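Local coordinates for capsular polysaccharide export system protein KpsC (Thermosulfurimonas dismutans, PDB 6MGD) that probably transfers Kdo in beta-2,7 linkage during synthesis of the conserved glycolipid on which Gram-negative capsules are built, at residues 18-22 / 299-303; 99-103 / 277-281; 119-123 / 294-298; 167-172 / 241-245; 248-252 / 289-294. All blocks are in the same frame, centred on the assembly; numbering follows the deposited sequence.

Contact 1: residues 18-22 / 299-303; sequences KRFFP and MYVSL
Phe20 packs on both Met299 and Val301, with Phe21 on Met299 and Arg19 on Val301, in a buried, mainly apolar contact between the end of helix 11-20 and the edge strand 298-300 of the N-terminal sheet. Phe20 and Val301 are the closest pair by backbone, with CA atoms 6.8 Å apart. The CG2 methyl of Val301 approaches the Phe20 ring obliquely, 3.5 Å from CD2. CB of Val301 lies against CE2 of the same ring. Met299 meets Phe20 nearer its root. The methionine chain bends at its last torsion (chi3 -63°), which brings Met299 CE to 3.8 Å from Phe20 CB. Met299 CE also lies 3.8 Å from Phe21 CZ. Met299 SD lies 5.0 Å from the centroid of the Phe21 ring and 33° off its normal, an oblique Met-aromatic contact. Strand 298-300 comes late in the chain yet completes a sheet built mostly from early strands. This is consistent with the GT-B fold, in which the C-terminal end of the chain crosses back to the N-terminal domain. Leu89 of the adjoining strand 88-92 touches both Phe20 and Met299. Replacing Phe20 with alanine would remove the ring and would probably leave Val301 CG2 and Met299 CB facing a gap beside the strand. The polar part of the contact lies at Arg19. Its chain bends at chi3 (46°) and turns the edge of the guanidinium to the Ser302 carbonyl. Arg19 NH1 gives Ser302 O a weak hydrogen bond of 2.9 Å, and the same NH1 rests 3.5 Å from Val301 CG1.

Contact 2: residues 99-103 / 277-281; sequences DATKP and HPRRN
Arg279 reaches from its loop to the backbone of Lys102 and Pro103, while His277 beside it meets Ala100. From CB the arginine chain runs extended through CG to CD, then bends at chi3 (49°). The bend lays the guanidinium beside the other loop. Arg279 CZ lies 3.9 Å from Pro103 CA. Arg279 NH1 presses closer, 3.3 Å from Pro103 CA and 3.4 Å from Pro103 CG. One face of the group lies against Pro103 N and the Lys102 carbonyl carbon. Arg279 NH2 is 3.9 Å from Lys102 O, with no hydrogen bond between them; its salt bridge goes to Glu107. NE2 of His277 sits 3.5 Å from Ala100 CB. Within its own loop, His277 ND1 accepts the backbone N of Arg279 at 3.0 Å. NE of Arg280 lies over one face of the ring. A leucine in place of His277 would probably leave Arg279 N without its acceptor and the turn freer to move. In the other loop, Asp99 OD1 accepts Thr101 N, which makes an Asx turn, and also Thr101 OG1. Loops 99-103 and 277-281 follow strands 88-92 and 272-273 of different sheets. Their packing joins the two domains, consistent with the GT-B fold.

Contact 3: residues 119-123 / 294-298; sequences ILERA and LLLYP
Helix 117-132 and the last part of helix 286-296 come closest here at Ala123 and Leu295, whose CA atoms are 7.4 Å apart. Around 294-296 the second helix has a wider, pi-type turn. Leu295 does most of the touching. Its CD2 methyl fits among Ile119, Arg122 and Ala123, one turn of the facing helix. Leu295 CD2 lies 3.8 Å from both Ile119 CG1 and Ala123 N. The side chains of Ile119 and Leu295 lie alongside each other and point opposite ways. With CG1 trans to the backbone N (chi1 -166°), Ile119 sends CD1 onward to Leu296, 3.7 Å from its CG. Leu296 also touches Ile109 and Phe115, so this apolar patch continues beyond the two helices. Arg122 closes the outer side. Its guanidinium is laid over Leu295 by a bend at chi3 (43°). Arg122 NH2 comes within 3.4 Å of Leu295 CG, and the CD2 methyl sits under one face of the flat group. The edges stay available for polar partners. NE forms a salt bridge with Glu312. A water near the guanidinium plane takes a weak bond from NH2 and donates to Leu295 O at 3.2 Å. This links the arginine to the backbone of the turn. What results is ordinary helix-to-helix packing, just before the chain enters edge strand 298-300 of the N-terminal sheet of the GT-B fold.

Contact 4: residues 167-172 / 241-245; sequences SIKFGS and VLTSL
Thr243 and Leu242 meet Ser167, Ile168 and Ser172 without using any ring. The one ring in the two segments, that of Phe170, has Lys169 CG over one of its faces, 3.8 Å above the plane, and touches helix 52-56 instead. In the C-terminal, Rossmann-like half of this GT-B fold, the loop after strand 238-241 faces the short helix 166-169, which follows strand 155-159. The two strands are neighbours in the parallel sheet, so the contact joins the loops at their ends. Ser167 and Thr243 are the closest pair by backbone. Their hydroxyls, OG and OG1, share a hydrogen bond of 3.1 Å, and either could be the donor. Thr243 OG1 lies between its own backbone N and carbonyl carbon (chi1 65°). That setting points Thr243 CG2 at the carbonyl oxygens of the helix end and the chain after it, 3.3 Å from Ser167 O and 3.6 Å from Gly171 O. The threonine is thus held at both branches, the hydroxyl by a polar bond and the methyl by packing on carbonyl oxygens. Its backbone N is bound by the Gln161 side chain. Leu242 fills the apolar side. Its CD2 meets Ile168 CG2 at 3.9 Å, the two side chains roughly perpendicular. Ser172 OG bonds to the carbonyl O of Ile175 and also lies 3.4 Å from Leu242 CD1.

Contact 5: residues 248-252 / 289-294; sequences FEALI and LVAGAL
Leu289, whose side chain meets Phe248 and Leu251, has a carbonyl oxygen gripped by two amides of its own helix. Ala293 N binds Leu289 O at 2.7 Å, and Gly292 N adds a weak bond. A wider pi-type turn follows at 291-294. Across the two segments the contacts are apolar. The Phe248 side chain stands out from its helix with CG trans to the backbone N (chi1 179°), which points the ring toward helix 286-296. Leu289 CD1 touches the ring edge, 3.7 Å from Phe248 CE1. Leu294 CG also lies near the ring plane, 4.0 Å from Phe248 CE2. Ala293 CB approaches Phe248 CZ obliquely at 4.2 Å. One face carries Ile252 CD1, from the next turn of the same helix, and Phe264 packs edge-to-face with the ring. Leu251 CD1 meets Leu289 CD1 at 4.0 Å. The short axes come no closer than 12.2 Å and make an angle of 141°, so the helices run roughly antiparallel. Helix 246-253 is the helix of a beta-alpha-beta crossover from strand 238-241 to strand 257-259. It packs on helix 286-296, which leads to the edge strand of the N-terminal sheet, so the contact sits where the two GT-B domains join.

In the fold
The five contacts follow the two-domain plan of a GT-B enzyme. Contact 1 closes the longest loop of chain, and the other four are nested inside it. It lies at the edge of the mixed sheet, about 18 Å from contact 3 between centres. Contacts 3 and 5 are the closest pair, with centres about 9 Å apart. They share helix 286-296 and Leu294; this helix meets both helix 117-132 and helix 246-253. Contacts 2 and 4 adjoin where Ala100 N meets Phe170 O. Contact 4 closes before contact 5 opens. The late segments therefore tie the C-terminal parallel sheet back to the N-terminal one.

Contact 1: residues 18-22 / 299-303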
# COMPACT_ATOMS: atom_id res chain seq x y z
N LYS A 18 14.05 -9.92 -11.27
CA LYS A 18 15.33 -9.69 -11.92
C LYS A 18 15.36 -8.40 -12.73
O LYS A 18 16.44 -7.87 -13.00
CB LYS A 18 15.68 -10.89 -12.80
CG LYS A 18 17.16 -11.03 -13.11
CD LYS A 18 17.48 -12.41 -13.64
CE LYS A 18 17.04 -13.49 -12.67
NZ LYS A 18 17.38 -14.86 -13.16
N ARG A 19 14.19 -7.89 -13.13
CA ARG A 19 14.14 -6.57 -13.77
C ARG A 19 14.64 -5.49 -12.82
O ARG A 19 15.33 -4.55 -13.24
CB ARG A 19 12.72 -6.26 -14.23
CG ARG A 19 12.16 -7.25 -15.23
CD ARG A 19 10.69 -7.00 -15.50
NE ARG A 19 10.41 -5.58 -15.73
CZ ARG A 19 10.60 -4.96 -16.89
NH1 ARG A 19 10.32 -3.67 -17.00
NH2 ARG A 19 11.08 -5.62 -17.94
N PHE A 20 14.31 -5.60 -11.53
CA PHE A 20 14.73 -4.63 -10.54
C PHE A 20 16.04 -5.01 -9.87
O PHE A 20 16.81 -4.12 -9.48
CB PHE A 20 13.63 -4.46 -9.48
CG PHE A 20 12.31 -4.02 -10.04
CD1 PHE A 20 11.44 -4.94 -10.59
CD2 PHE A 20 11.95 -2.69 -10.02
CE1 PHE A 20 10.22 -4.54 -11.12
CE2 PHE A 20 10.74 -2.27 -10.55
CZ PHE A 20 9.87 -3.20 -11.09
N PHE A 21 16.31 -6.31 -9.73
CA PHE A 21 17.57 -6.81 -9.17
C PHE A 21 18.22 -7.69 -10.23
O PHE A 21 17.99 -8.91 -10.25
CB PHE A 21 17.34 -7.57 -7.87
CG PHE A 21 16.67 -6.76 -6.80
CD1 PHE A 21 17.43 -6.00 -5.93
CD2 PHE A 21 15.29 -6.76 -6.67
CE1 PHE A 21 16.82 -5.25 -4.94
CE2 PHE A 21 14.68 -6.02 -5.68
CZ PHE A 21 15.44 -5.26 -4.81
N PRO A 22 19.03 -7.13 -11.12
CA PRO A 22 19.67 -7.95 -12.17
C PRO A 22 20.71 -8.91 -11.64
O PRO A 22 21.16 -9.78 -12.41
CB PRO A 22 20.29 -6.90 -13.10
CG PRO A 22 20.55 -5.73 -12.21
CD PRO A 22 19.43 -5.71 -11.21
N MET A 299 10.77 1.48 -6.22
CA MET A 299 11.55 1.51 -7.44
C MET A 299 10.62 1.59 -8.65
O MET A 299 9.43 1.25 -8.58
CB MET A 299 12.43 0.26 -7.55
CG MET A 299 13.50 0.16 -6.48
SD MET A 299 14.45 -1.37 -6.55
CE MET A 299 13.17 -2.58 -6.23
N TYR A 300 11.17 2.07 -9.77
CA TYR A 300 10.43 2.16 -11.02
C TYR A 300 11.34 1.74 -12.16
O TYR A 300 12.44 2.30 -12.31
CB TYR A 300 9.89 3.57 -11.26
CG TYR A 300 8.91 4.07 -10.22
CD1 TYR A 300 9.35 4.84 -9.15
CD2 TYR A 300 7.56 3.77 -10.30
CE1 TYR A 300 8.46 5.30 -8.19
CE2 TYR A 300 6.66 4.23 -9.35
CZ TYR A 300 7.12 4.99 -8.29
OH TYR A 300 6.23 5.45 -7.34
N VAL A 301 10.90 0.77 -12.96
CA VAL A 301 11.64 0.30 -14.12
C VAL A 301 10.74 0.42 -15.34
O VAL A 301 9.58 -0.02 -15.31
CB VAL A 301 12.13 -1.15 -13.94
CG1 VAL A 301 12.60 -1.72 -15.28
CG2 VAL A 301 13.26 -1.20 -12.92
N SER A 302 11.26 1.00 -16.42
CA SER A 302 10.49 1.21 -17.63
C SER A 302 10.04 -0.12 -18.23
O SER A 302 10.80 -1.09 -18.29
CB SER A 302 11.31 1.98 -18.65
OG SER A 302 10.66 2.00 -19.91
N LEU A 303 8.78 -0.16 -18.68
CA LEU A 303 8.27 -1.36 -19.35
C LEU A 303 8.83 -1.52 -20.76
O LEU A 303 8.80 -2.63 -21.29
CB LEU A 303 6.75 -1.32 -19.41
CG LEU A 303 5.97 -1.20 -18.10
CD1 LEU A 303 4.48 -1.04 -18.38
CD2 LEU A 303 6.21 -2.42 -17.21

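Contact 2: residues 99-103 / 277-281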
# COMPACT_ATOMS: atom_id res chain seq x y z
N ASP A 99 3.10 -3.19 7.56
CA ASP A 99 3.35 -3.78 8.88
C ASP A 99 3.54 -2.63 9.86
O ASP A 99 4.62 -2.05 9.95
CB ASP A 99 4.56 -4.70 8.84
CG ASP A 99 4.59 -5.67 10.00
OD1 ASP A 99 4.16 -5.30 11.11
OD2 ASP A 99 5.05 -6.82 9.80
N ALA A 100 2.48 -2.32 10.61
CA ALA A 100 2.52 -1.25 11.60
C ALA A 100 3.00 -1.74 12.97
O ALA A 100 3.07 -0.94 13.90
CB ALA A 100 1.14 -0.61 11.74
N THR A 101 3.32 -3.03 13.10
CA THR A 101 3.81 -3.53 14.38
C THR A 101 5.31 -3.33 14.53
O THR A 101 5.81 -3.24 15.66
CB THR A 101 3.46 -5.01 14.53
OG1 THR A 101 4.26 -5.78 13.63
CG2 THR A 101 1.99 -5.23 14.23
N LYS A 102 6.03 -3.26 13.43
CA LYS A 102 7.47 -3.08 13.40
C LYS A 102 7.81 -1.91 12.50
O LYS A 102 7.00 -1.51 11.65
CB LYS A 102 8.17 -4.36 12.90
CG LYS A 102 8.22 -5.47 13.93
CD LYS A 102 9.19 -6.56 13.52
CE LYS A 102 9.58 -7.43 14.71
NZ LYS A 102 10.26 -6.63 15.78
N PRO A 103 8.99 -1.31 12.67
CA PRO A 103 9.37 -0.18 11.82
C PRO A 103 9.51 -0.58 10.36
O PRO A 103 9.81 -1.74 10.04
CB PRO A 103 10.71 0.27 12.41
CG PRO A 103 10.68 -0.20 13.82
CD PRO A 103 9.92 -1.49 13.79
N HIS A 277 -2.10 5.59 16.27
CA HIS A 277 -0.94 4.77 15.95
C HIS A 277 0.07 4.85 17.09
O HIS A 277 0.45 5.95 17.50
CB HIS A 277 -0.29 5.21 14.64
CG HIS A 277 0.66 4.20 14.08
ND1 HIS A 277 1.91 3.97 14.61
CD2 HIS A 277 0.52 3.33 13.05
CE1 HIS A 277 2.51 3.01 13.92
NE2 HIS A 277 1.69 2.61 12.97
N PRO A 278 0.53 3.71 17.62
CA PRO A 278 1.39 3.74 18.81
C PRO A 278 2.79 4.28 18.56
O PRO A 278 3.54 4.44 19.53
CB PRO A 278 1.46 2.26 19.23
CG PRO A 278 0.36 1.57 18.47
CD PRO A 278 0.18 2.34 17.21
N ARG A 279 3.17 4.57 17.32
CA ARG A 279 4.55 4.90 17.00
C ARG A 279 4.73 6.12 16.11
O ARG A 279 5.86 6.41 15.72
CB ARG A 279 5.24 3.70 16.33
CG ARG A 279 5.36 2.46 17.21
CD ARG A 279 5.95 1.29 16.43
NE ARG A 279 7.16 1.68 15.71
CZ ARG A 279 7.21 1.86 14.39
NH1 ARG A 279 8.35 2.23 13.81
NH2 ARG A 279 6.13 1.67 13.65
N ARG A 280 3.66 6.84 15.78
CA ARG A 280 3.74 7.96 14.85
C ARG A 280 3.25 9.23 15.53
O ARG A 280 2.11 9.29 16.00
CB ARG A 280 2.92 7.67 13.58
CG ARG A 280 3.44 6.48 12.79
CD ARG A 280 2.58 6.18 11.58
NE ARG A 280 2.85 4.84 11.05
CZ ARG A 280 2.15 4.27 10.07
NH1 ARG A 280 1.14 4.92 9.51
NH2 ARG A 280 2.46 3.05 9.66
N ASN A 281 4.12 10.24 15.58
CA ASN A 281 3.80 11.54 16.15
C ASN A 281 3.84 12.68 15.15
O ASN A 281 3.31 13.76 15.45
CB ASN A 281 4.78 11.88 17.29
CG ASN A 281 4.90 10.77 18.32
OD1 ASN A 281 5.56 9.77 18.08
ND2 ASN A 281 4.26 10.96 19.46

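Contact 3: residues 119-123 / 294-298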
# COMPACT_ATOMS: atom_id res chain seq x y z
N ILE A 119 12.12 18.16 -4.58
CA ILE A 119 11.27 16.97 -4.52
C ILE A 119 9.84 17.32 -4.14
O ILE A 119 8.91 16.58 -4.49
CB ILE A 119 11.87 15.94 -3.54
CG1 ILE A 119 11.20 14.57 -3.73
CG2 ILE A 119 11.72 16.40 -2.10
CD1 ILE A 119 11.83 13.46 -2.93
N LEU A 120 9.62 18.44 -3.45
CA LEU A 120 8.26 18.88 -3.17
C LEU A 120 7.55 19.33 -4.44
O LEU A 120 6.32 19.19 -4.55
CB LEU A 120 8.26 20.00 -2.14
CG LEU A 120 8.68 19.59 -0.72
CD1 LEU A 120 8.65 20.79 0.21
CD2 LEU A 120 7.79 18.48 -0.20
N GLU A 121 8.29 19.88 -5.41
CA GLU A 121 7.69 20.25 -6.69
C GLU A 121 7.18 19.01 -7.42
O GLU A 121 6.03 18.99 -7.89
CB GLU A 121 8.70 21.00 -7.56
CG GLU A 121 9.42 22.15 -6.87
CD GLU A 121 8.47 23.21 -6.35
OE1 GLU A 121 8.80 23.85 -5.33
OE2 GLU A 121 7.40 23.42 -6.96
N ARG A 122 8.02 17.98 -7.53
CA ARG A 122 7.61 16.76 -8.21
C ARG A 122 6.39 16.14 -7.54
O ARG A 122 5.47 15.67 -8.22
CB ARG A 122 8.76 15.76 -8.24
CG ARG A 122 10.01 16.24 -8.96
CD ARG A 122 11.14 15.26 -8.73
NE ARG A 122 10.66 13.88 -8.85
CZ ARG A 122 11.31 12.83 -8.36
NH1 ARG A 122 12.45 12.99 -7.71
NH2 ARG A 122 10.80 11.61 -8.51
N ALA A 123 6.38 16.12 -6.20
CA ALA A 123 5.24 15.56 -5.48
C ALA A 123 3.95 16.30 -5.84
O ALA A 123 2.90 15.68 -6.00
CB ALA A 123 5.49 15.62 -3.98
N LEU A 294 5.59 7.68 -2.82
CA LEU A 294 5.57 7.46 -4.26
C LEU A 294 6.90 7.73 -4.95
O LEU A 294 7.22 7.04 -5.93
CB LEU A 294 4.50 8.35 -4.92
CG LEU A 294 3.05 7.90 -4.72
CD1 LEU A 294 2.09 8.83 -5.44
CD2 LEU A 294 2.88 6.47 -5.21
N LEU A 295 7.68 8.69 -4.48
CA LEU A 295 8.88 9.12 -5.19
C LEU A 295 10.16 8.44 -4.70
O LEU A 295 10.98 8.02 -5.53
CB LEU A 295 9.04 10.64 -5.08
CG LEU A 295 8.36 11.50 -6.16
CD1 LEU A 295 6.88 11.15 -6.32
CD2 LEU A 295 8.52 12.98 -5.85
N LEU A 296 10.35 8.31 -3.39
CA LEU A 296 11.58 7.75 -2.83
C LEU A 296 11.46 6.27 -2.47
O LEU A 296 12.40 5.51 -2.70
CB LEU A 296 12.00 8.53 -1.59
CG LEU A 296 12.46 9.98 -1.80
CD1 LEU A 296 12.59 10.69 -0.47
CD2 LEU A 296 13.78 10.00 -2.55
N TYR A 297 10.32 5.85 -1.91
CA TYR A 297 10.21 4.50 -1.37
C TYR A 297 10.24 3.42 -2.45
O TYR A 297 11.05 2.49 -2.34
CB TYR A 297 8.96 4.40 -0.49
CG TYR A 297 8.77 3.08 0.22
CD1 TYR A 297 9.75 2.57 1.07
CD2 TYR A 297 7.59 2.35 0.06
CE1 TYR A 297 9.57 1.37 1.73
CE2 TYR A 297 7.40 1.15 0.72
CZ TYR A 297 8.39 0.67 1.56
OH TYR A 297 8.20 -0.53 2.21
N PRO A 298 9.42 3.47 -3.50
CA PRO A 298 9.40 2.37 -4.46
C PRO A 298 10.36 2.59 -5.62
O PRO A 298 10.72 3.72 -5.96
CB PRO A 298 7.94 2.37 -4.96
CG PRO A 298 7.33 3.68 -4.47
CD PRO A 298 8.43 4.50 -3.88
O HOH W 1 10.78 8.97 -8.58

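Contact 4: residues 167-172 / 241-245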
# COMPACT_ATOMS: atom_id res chain seq x y z
N SER A 167 -2.12 -6.84 5.12
CA SER A 167 -2.26 -5.49 5.68
C SER A 167 -3.31 -5.43 6.77
O SER A 167 -3.28 -4.49 7.58
CB SER A 167 -2.60 -4.50 4.57
OG SER A 167 -3.81 -4.84 3.92
N ILE A 168 -4.24 -6.37 6.82
CA ILE A 168 -5.18 -6.41 7.93
C ILE A 168 -4.57 -7.15 9.12
O ILE A 168 -4.79 -6.77 10.28
CB ILE A 168 -6.51 -7.05 7.48
CG1 ILE A 168 -7.06 -6.31 6.26
CG2 ILE A 168 -7.52 -7.04 8.62
CD1 ILE A 168 -8.37 -6.87 5.76
N LYS A 169 -3.79 -8.20 8.85
CA LYS A 169 -3.17 -8.96 9.91
C LYS A 169 -2.15 -8.13 10.68
O LYS A 169 -2.18 -8.07 11.91
CB LYS A 169 -2.52 -10.22 9.33
CG LYS A 169 -1.86 -11.11 10.38
CD LYS A 169 -1.34 -12.40 9.77
CE LYS A 169 -0.58 -13.23 10.79
NZ LYS A 169 0.02 -14.45 10.18
N PHE A 170 -1.25 -7.46 9.96
CA PHE A 170 -0.19 -6.68 10.59
C PHE A 170 -0.46 -5.18 10.59
O PHE A 170 0.37 -4.42 11.09
CB PHE A 170 1.15 -6.95 9.90
CG PHE A 170 1.56 -8.40 9.91
CD1 PHE A 170 1.22 -9.23 8.85
CD2 PHE A 170 2.27 -8.92 10.97
CE1 PHE A 170 1.60 -10.56 8.86
CE2 PHE A 170 2.65 -10.25 10.98
CZ PHE A 170 2.31 -11.07 9.92
N GLY A 171 -1.59 -4.74 10.05
CA GLY A 171 -1.85 -3.32 9.96
C GLY A 171 -3.11 -2.86 10.67
O GLY A 171 -3.32 -1.66 10.84
N SER A 172 -3.95 -3.80 11.10
CA SER A 172 -5.18 -3.45 11.80
C SER A 172 -5.12 -3.96 13.23
O SER A 172 -5.14 -5.18 13.44
CB SER A 172 -6.40 -4.02 11.07
OG SER A 172 -7.60 -3.59 11.68
N VAL A 241 -12.05 3.62 5.69
CA VAL A 241 -11.35 2.41 5.30
C VAL A 241 -10.79 1.72 6.55
O VAL A 241 -10.84 2.25 7.66
CB VAL A 241 -10.21 2.69 4.30
CG1 VAL A 241 -10.71 3.54 3.14
CG2 VAL A 241 -9.05 3.38 5.01
N LEU A 242 -10.27 0.51 6.33
CA LEU A 242 -9.50 -0.19 7.35
C LEU A 242 -8.01 0.02 7.09
O LEU A 242 -7.38 0.88 7.71
CB LEU A 242 -9.87 -1.68 7.38
CG LEU A 242 -9.41 -2.51 8.58
CD1 LEU A 242 -9.91 -1.90 9.89
CD2 LEU A 242 -9.90 -3.96 8.45
N THR A 243 -7.44 -0.76 6.16
CA THR A 243 -6.06 -0.57 5.73
C THR A 243 -5.94 -0.48 4.21
O THR A 243 -4.86 -0.72 3.66
CB THR A 243 -5.15 -1.69 6.24
OG1 THR A 243 -5.54 -2.93 5.63
CG2 THR A 243 -5.23 -1.82 7.75
N SER A 244 -7.02 -0.13 3.52
CA SER A 244 -7.03 -0.21 2.06
C SER A 244 -6.16 0.88 1.44
O SER A 244 -6.17 2.03 1.88
CB SER A 244 -8.46 -0.09 1.54
OG SER A 244 -8.50 -0.34 0.14
N LEU A 245 -5.41 0.49 0.40
CA LEU A 245 -4.71 1.47 -0.43
C LEU A 245 -5.68 2.45 -1.07
O LEU A 245 -5.28 3.57 -1.43
CB LEU A 245 -3.90 0.74 -1.50
CG LEU A 245 -2.99 1.55 -2.42
CD1 LEU A 245 -1.91 2.26 -1.62
CD2 LEU A 245 -2.38 0.65 -3.49

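Contact 5: residues 248-252 / 289-294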
# COMPACT_ATOMS: atom_id res chain seq x y z
N PHE A 248 -5.37 5.84 0.39
CA PHE A 248 -4.29 6.69 -0.08
C PHE A 248 -4.65 7.38 -1.38
O PHE A 248 -4.23 8.52 -1.62
CB PHE A 248 -3.01 5.86 -0.24
CG PHE A 248 -1.83 6.65 -0.75
CD1 PHE A 248 -1.42 7.81 -0.10
CD2 PHE A 248 -1.12 6.23 -1.86
CE1 PHE A 248 -0.34 8.53 -0.57
CE2 PHE A 248 -0.03 6.94 -2.32
CZ PHE A 248 0.36 8.10 -1.68
N GLU A 249 -5.43 6.71 -2.23
CA GLU A 249 -5.91 7.35 -3.45
C GLU A 249 -6.90 8.46 -3.14
O GLU A 249 -6.91 9.50 -3.81
CB GLU A 249 -6.55 6.30 -4.37
CG GLU A 249 -7.17 6.87 -5.63
CD GLU A 249 -7.71 5.79 -6.56
OE1 GLU A 249 -8.51 4.96 -6.10
OE2 GLU A 249 -7.32 5.78 -7.74
N ALA A 250 -7.73 8.27 -2.11
CA ALA A 250 -8.68 9.31 -1.73
C ALA A 250 -7.96 10.54 -1.22
O ALA A 250 -8.40 11.67 -1.46
CB ALA A 250 -9.65 8.77 -0.67
N LEU A 251 -6.85 10.35 -0.50
CA LEU A 251 -6.05 11.49 -0.03
C LEU A 251 -5.52 12.30 -1.21
O LEU A 251 -5.57 13.53 -1.18
CB LEU A 251 -4.90 11.00 0.84
CG LEU A 251 -5.20 10.78 2.32
CD1 LEU A 251 -4.00 10.15 3.01
CD2 LEU A 251 -5.57 12.11 2.97
N ILE A 252 -5.01 11.62 -2.24
CA ILE A 252 -4.55 12.31 -3.43
C ILE A 252 -5.70 13.06 -4.09
O ILE A 252 -5.52 14.18 -4.59
CB ILE A 252 -3.89 11.31 -4.40
CG1 ILE A 252 -2.74 10.58 -3.69
CG2 ILE A 252 -3.39 12.01 -5.65
CD1 ILE A 252 -2.25 9.34 -4.40
N LEU A 289 3.92 13.23 2.20
CA LEU A 289 3.49 11.84 2.07
C LEU A 289 3.78 11.30 0.67
O LEU A 289 4.35 10.22 0.52
CB LEU A 289 2.00 11.73 2.40
CG LEU A 289 1.45 10.47 3.09
CD1 LEU A 289 0.01 10.22 2.68
CD2 LEU A 289 2.31 9.24 2.85
N VAL A 290 3.39 12.06 -0.35
CA VAL A 290 3.56 11.61 -1.73
C VAL A 290 5.04 11.50 -2.08
O VAL A 290 5.49 10.51 -2.67
CB VAL A 290 2.81 12.54 -2.69
CG1 VAL A 290 3.24 12.30 -4.13
CG2 VAL A 290 1.31 12.34 -2.54
N ALA A 291 5.83 12.52 -1.72
CA ALA A 291 7.26 12.49 -2.00
C ALA A 291 7.94 11.28 -1.36
O ALA A 291 8.89 10.73 -1.92
CB ALA A 291 7.93 13.78 -1.53
N GLY A 292 7.46 10.85 -0.19
CA GLY A 292 8.03 9.71 0.48
C GLY A 292 7.49 8.38 -0.03
O GLY A 292 8.27 7.47 -0.34
N ALA A 293 6.17 8.27 -0.12
CA ALA A 293 5.55 6.99 -0.47
C ALA A 293 5.68 6.67 -1.96
O ALA A 293 5.86 5.51 -2.32
CB ALA A 293 4.08 6.99 -0.06
N LEU A 294 5.59 7.68 -2.82
CA LEU A 294 5.57 7.46 -4.26
C LEU A 294 6.90 7.73 -4.95
O LEU A 294 7.22 7.04 -5.93
CB LEU A 294 4.50 8.35 -4.92
CG LEU A 294 3.05 7.90 -4.72
CD1 LEU A 294 2.09 8.83 -5.44
CD2 LEU A 294 2.88 6.47 -5.21